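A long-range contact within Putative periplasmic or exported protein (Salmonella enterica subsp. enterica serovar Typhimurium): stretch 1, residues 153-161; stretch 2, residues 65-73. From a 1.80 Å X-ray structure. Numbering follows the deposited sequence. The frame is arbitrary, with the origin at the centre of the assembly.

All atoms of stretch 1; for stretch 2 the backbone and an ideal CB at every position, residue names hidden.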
# COMPACT_ATOMS: atom_id res chain seq x y z
N THR B 153 5.64 -14.79 -4.66
CA THR B 153 5.46 -13.58 -5.45
C THR B 153 6.10 -13.74 -6.82
O THR B 153 6.03 -12.84 -7.67
CB THR B 153 6.04 -12.36 -4.72
OG1 THR B 153 7.46 -12.54 -4.50
CG2 THR B 153 5.34 -12.19 -3.39
N CYS B 154 6.72 -14.90 -7.04
CA CYS B 154 7.41 -15.14 -8.29
C CYS B 154 6.86 -16.41 -8.94
O CYS B 154 6.80 -17.46 -8.31
CB CYS B 154 8.91 -15.28 -8.03
SG CYS B 154 9.89 -15.23 -9.52
N LEU B 155 6.46 -16.29 -10.20
CA LEU B 155 5.93 -17.43 -10.96
C LEU B 155 6.74 -17.58 -12.24
O LEU B 155 6.66 -16.73 -13.14
CB LEU B 155 4.45 -17.20 -11.28
CG LEU B 155 3.79 -18.23 -12.19
CD1 LEU B 155 3.94 -19.64 -11.62
CD2 LEU B 155 2.33 -17.90 -12.42
N THR B 156 7.54 -18.64 -12.34
CA THR B 156 8.36 -18.85 -13.54
C THR B 156 7.94 -20.10 -14.31
O THR B 156 8.45 -20.36 -15.39
CB THR B 156 9.87 -18.95 -13.20
OG1 THR B 156 10.05 -19.91 -12.15
CG2 THR B 156 10.41 -17.60 -12.71
N GLU B 157 7.00 -20.86 -13.74
CA GLU B 157 6.54 -22.11 -14.35
C GLU B 157 5.51 -21.86 -15.44
O GLU B 157 4.37 -22.31 -15.34
CB GLU B 157 5.96 -23.06 -13.29
CG GLU B 157 7.00 -23.61 -12.29
CD GLU B 157 6.37 -24.35 -11.10
OE1 GLU B 157 7.13 -24.74 -10.18
OE2 GLU B 157 5.13 -24.55 -11.07
N LEU B 158 5.89 -21.12 -16.47
CA LEU B 158 4.95 -20.77 -17.53
C LEU B 158 5.51 -21.08 -18.90
O LEU B 158 5.77 -20.17 -19.68
CB LEU B 158 4.60 -19.28 -17.47
CG LEU B 158 3.68 -18.80 -16.34
CD1 LEU B 158 3.63 -17.26 -16.31
CD2 LEU B 158 2.29 -19.37 -16.52
N PRO B 159 5.66 -22.38 -19.22
CA PRO B 159 6.17 -22.75 -20.55
C PRO B 159 5.15 -22.56 -21.67
O PRO B 159 4.10 -23.23 -21.70
CB PRO B 159 6.53 -24.22 -20.38
CG PRO B 159 5.55 -24.72 -19.33
CD PRO B 159 5.37 -23.56 -18.38
N LEU B 160 5.44 -21.64 -22.58
CA LEU B 160 4.57 -21.38 -23.72
C LEU B 160 4.55 -22.56 -24.67
O LEU B 160 5.59 -22.93 -25.21
CB LEU B 160 5.07 -20.16 -24.49
CG LEU B 160 4.54 -18.74 -24.23
CD1 LEU B 160 3.43 -18.67 -23.17
CD2 LEU B 160 5.67 -17.79 -23.91
N ARG B 161 3.37 -23.14 -24.90
CA ARG B 161 3.24 -24.20 -25.91
C ARG B 161 2.06 -23.87 -26.82
O ARG B 161 2.02 -24.28 -27.99
CB ARG B 161 3.02 -25.57 -25.25
CG ARG B 161 4.08 -26.00 -24.22
CD ARG B 161 5.48 -26.02 -24.82
NE ARG B 161 6.50 -26.52 -23.88
CZ ARG B 161 7.51 -25.80 -23.39
NH1 ARG B 161 7.64 -24.51 -23.73
NH2 ARG B 161 8.38 -26.35 -22.55
OXT ARG B 161 1.11 -23.18 -26.42
N UNK B 65 1.41 -8.44 -4.89
CA UNK B 65 2.17 -8.33 -6.13
C UNK B 65 2.67 -9.68 -6.59
O UNK B 65 3.47 -10.33 -5.91
CB UNK B 65 3.35 -7.37 -5.95
N UNK B 66 2.20 -10.10 -7.75
CA UNK B 66 2.73 -11.28 -8.40
C UNK B 66 3.55 -10.89 -9.63
O UNK B 66 3.05 -10.20 -10.53
CB UNK B 66 1.60 -12.23 -8.79
N UNK B 67 4.80 -11.33 -9.70
CA UNK B 67 5.62 -11.05 -10.89
C UNK B 67 5.94 -12.37 -11.59
O UNK B 67 6.43 -13.31 -10.97
CB UNK B 67 6.91 -10.31 -10.52
N UNK B 68 5.63 -12.46 -12.88
CA UNK B 68 5.83 -13.72 -13.58
C UNK B 68 6.63 -13.54 -14.87
O UNK B 68 6.65 -12.46 -15.47
CB UNK B 68 4.48 -14.36 -13.89
N UNK B 69 7.28 -14.62 -15.31
CA UNK B 69 8.15 -14.54 -16.47
C UNK B 69 7.85 -15.72 -17.36
O UNK B 69 8.23 -16.84 -17.04
CB UNK B 69 9.63 -14.51 -16.07
N UNK B 70 7.14 -15.49 -18.47
CA UNK B 70 6.88 -16.63 -19.36
C UNK B 70 8.18 -17.08 -20.03
O UNK B 70 9.13 -16.29 -20.11
CB UNK B 70 5.84 -16.26 -20.42
N UNK B 71 8.23 -18.32 -20.50
CA UNK B 71 9.42 -18.77 -21.20
C UNK B 71 9.10 -19.73 -22.33
O UNK B 71 7.99 -20.26 -22.41
CB UNK B 71 10.38 -19.43 -20.22
N UNK B 72 10.07 -19.94 -23.20
CA UNK B 72 9.88 -20.86 -24.31
C UNK B 72 10.82 -22.05 -24.21
O UNK B 72 10.43 -23.19 -24.50
CB UNK B 72 10.09 -20.14 -25.64
N UNK B 73 12.05 -21.78 -23.80
CA UNK B 73 13.09 -22.79 -23.76
C UNK B 73 13.36 -23.30 -22.35
O UNK B 73 13.03 -24.44 -22.03
CB UNK B 73 14.38 -22.23 -24.36

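Position 65 opens the stretch in extended conformation, its CA-to-CB bond sideways and no atom of stretch 1 within 5.5 Å of the ideal CB. Stretch 1 sets little constraint, so many side chains would do; it is Tyr65, whose backbone O lies 3.5 Å from Thr153 CB.

At 66 the ideal CB, also sideways, is 4.6 Å from Thr153 O. A branched apolar chain could bring its end close to the Leu155 side chain, and Leu66 does so: its CD1 comes to 4.2 Å from Leu155 CB.

Position 67 pairs with Cys154 in a parallel bridge, and both CB atoms lie on the same sheet face. The backbone carries the contact: 67 N donates to Thr153 O (2.8 Å, 174°), and Leu155 N donates to 67 O (3.1 Å). With the ideal CB 3.9 Å from Thr153 O, several small or medium side chains would suit. It is Ser67, whose OG is hydrogen-bonded elsewhere in the structure.

The next bridge, 68 with Leu155, puts CB on the other face; the ideal CB of 68 is 3.3 Å from Leu155 O and 3.9 Å from Leu158 CD1. These leucines favour an apolar residue, aliphatic or aromatic. Phe68 packs its CB 3.8 Å from Leu155 CB and its CD2 3.7 Å from Leu158 CD1, although the ring end leads away.

At 69, N donates to Leu155 O (3.1 Å), so proline would forfeit this bond. The sideways CB is 4.6 Å from Thr156 CG2; small or medium residues are plausible. Ala69 is found, and a water donates to its O (2.6 Å) and weakly to Thr156 O (3.4 Å).

Position 70 makes no N-H bond to stretch 1, and its phi of -68° is compatible with proline. The ideal CB, 3.8 Å from Leu160 CD2, invites an apolar group. Pro70 supplies it.

Between Leu155 and Pro159 the register shifts by one. Position 71 then bonds through both backbone groups: N to Leu158 O (3.2 Å) and O from Leu160 N (2.9 Å). CB points away, so a side chain has to turn back to meet Pro159; medium or large ones could, and an aromatic is one good candidate. Tyr71 places one ring face over Pro159 CA, and its CZ lies 3.5 Å from Pro159 CB.

At 72 CB points away, the ideal CB 5.1 Å from Leu160 CB, so stretch 1 restricts the choice little; polar or apolar residues would fit. Glu72 accepts a weak bond at its backbone O from Arg161 NH1 (3.2 Å, 128°).

At 73 CB points away, and almost any residue would do; Trp73 makes no contact with stretch 1.

Stretch 2 (65-73) YLSFAPYEW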
# COMPACT_ATOMS: atom_id res chain seq x y z
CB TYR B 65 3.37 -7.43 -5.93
CG TYR B 65 4.10 -7.02 -7.21
CD1 TYR B 65 3.52 -6.13 -8.09
CD2 TYR B 65 5.39 -7.46 -7.47
CE1 TYR B 65 4.19 -5.71 -9.24
CE2 TYR B 65 6.08 -7.05 -8.62
CZ TYR B 65 5.46 -6.17 -9.49
OH TYR B 65 6.10 -5.74 -10.63
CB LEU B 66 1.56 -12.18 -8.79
CG LEU B 66 1.94 -13.45 -9.54
CD1 LEU B 66 2.80 -14.37 -8.67
CD2 LEU B 66 0.66 -14.15 -10.02
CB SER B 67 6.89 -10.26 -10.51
OG SER B 67 7.54 -9.72 -11.66
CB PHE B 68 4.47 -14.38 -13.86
CG PHE B 68 3.53 -13.51 -14.64
CD1 PHE B 68 2.69 -12.61 -14.00
CD2 PHE B 68 3.46 -13.62 -16.02
CE1 PHE B 68 1.81 -11.82 -14.72
CE2 PHE B 68 2.59 -12.83 -16.75
CZ PHE B 68 1.76 -11.93 -16.09
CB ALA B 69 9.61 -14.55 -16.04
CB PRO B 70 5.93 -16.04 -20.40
CG PRO B 70 5.22 -14.90 -19.67
CD PRO B 70 6.33 -14.30 -18.82
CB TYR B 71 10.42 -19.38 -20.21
CG TYR B 71 10.07 -20.77 -19.71
CD1 TYR B 71 9.22 -20.94 -18.62
CD2 TYR B 71 10.62 -21.91 -20.30
CE1 TYR B 71 8.91 -22.20 -18.14
CE2 TYR B 71 10.32 -23.18 -19.81
CZ TYR B 71 9.47 -23.31 -18.74
OH TYR B 71 9.15 -24.56 -18.25
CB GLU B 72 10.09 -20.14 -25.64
CG GLU B 72 8.87 -19.36 -26.08
CD GLU B 72 9.14 -18.49 -27.27
OE1 GLU B 72 10.23 -17.88 -27.30
OE2 GLU B 72 8.29 -18.43 -28.17
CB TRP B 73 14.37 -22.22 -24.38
CG TRP B 73 15.54 -23.16 -24.41
CD1 TRP B 73 15.52 -24.52 -24.48
CD2 TRP B 73 16.92 -22.79 -24.33
NE1 TRP B 73 16.80 -25.02 -24.47
CE2 TRP B 73 17.68 -23.97 -24.39
CE3 TRP B 73 17.59 -21.56 -24.22
CZ2 TRP B 73 19.08 -23.97 -24.33
CZ3 TRP B 73 18.98 -21.56 -24.18
CH2 TRP B 73 19.71 -22.76 -24.23
O HOH W 1 10.58 -18.02 -16.74
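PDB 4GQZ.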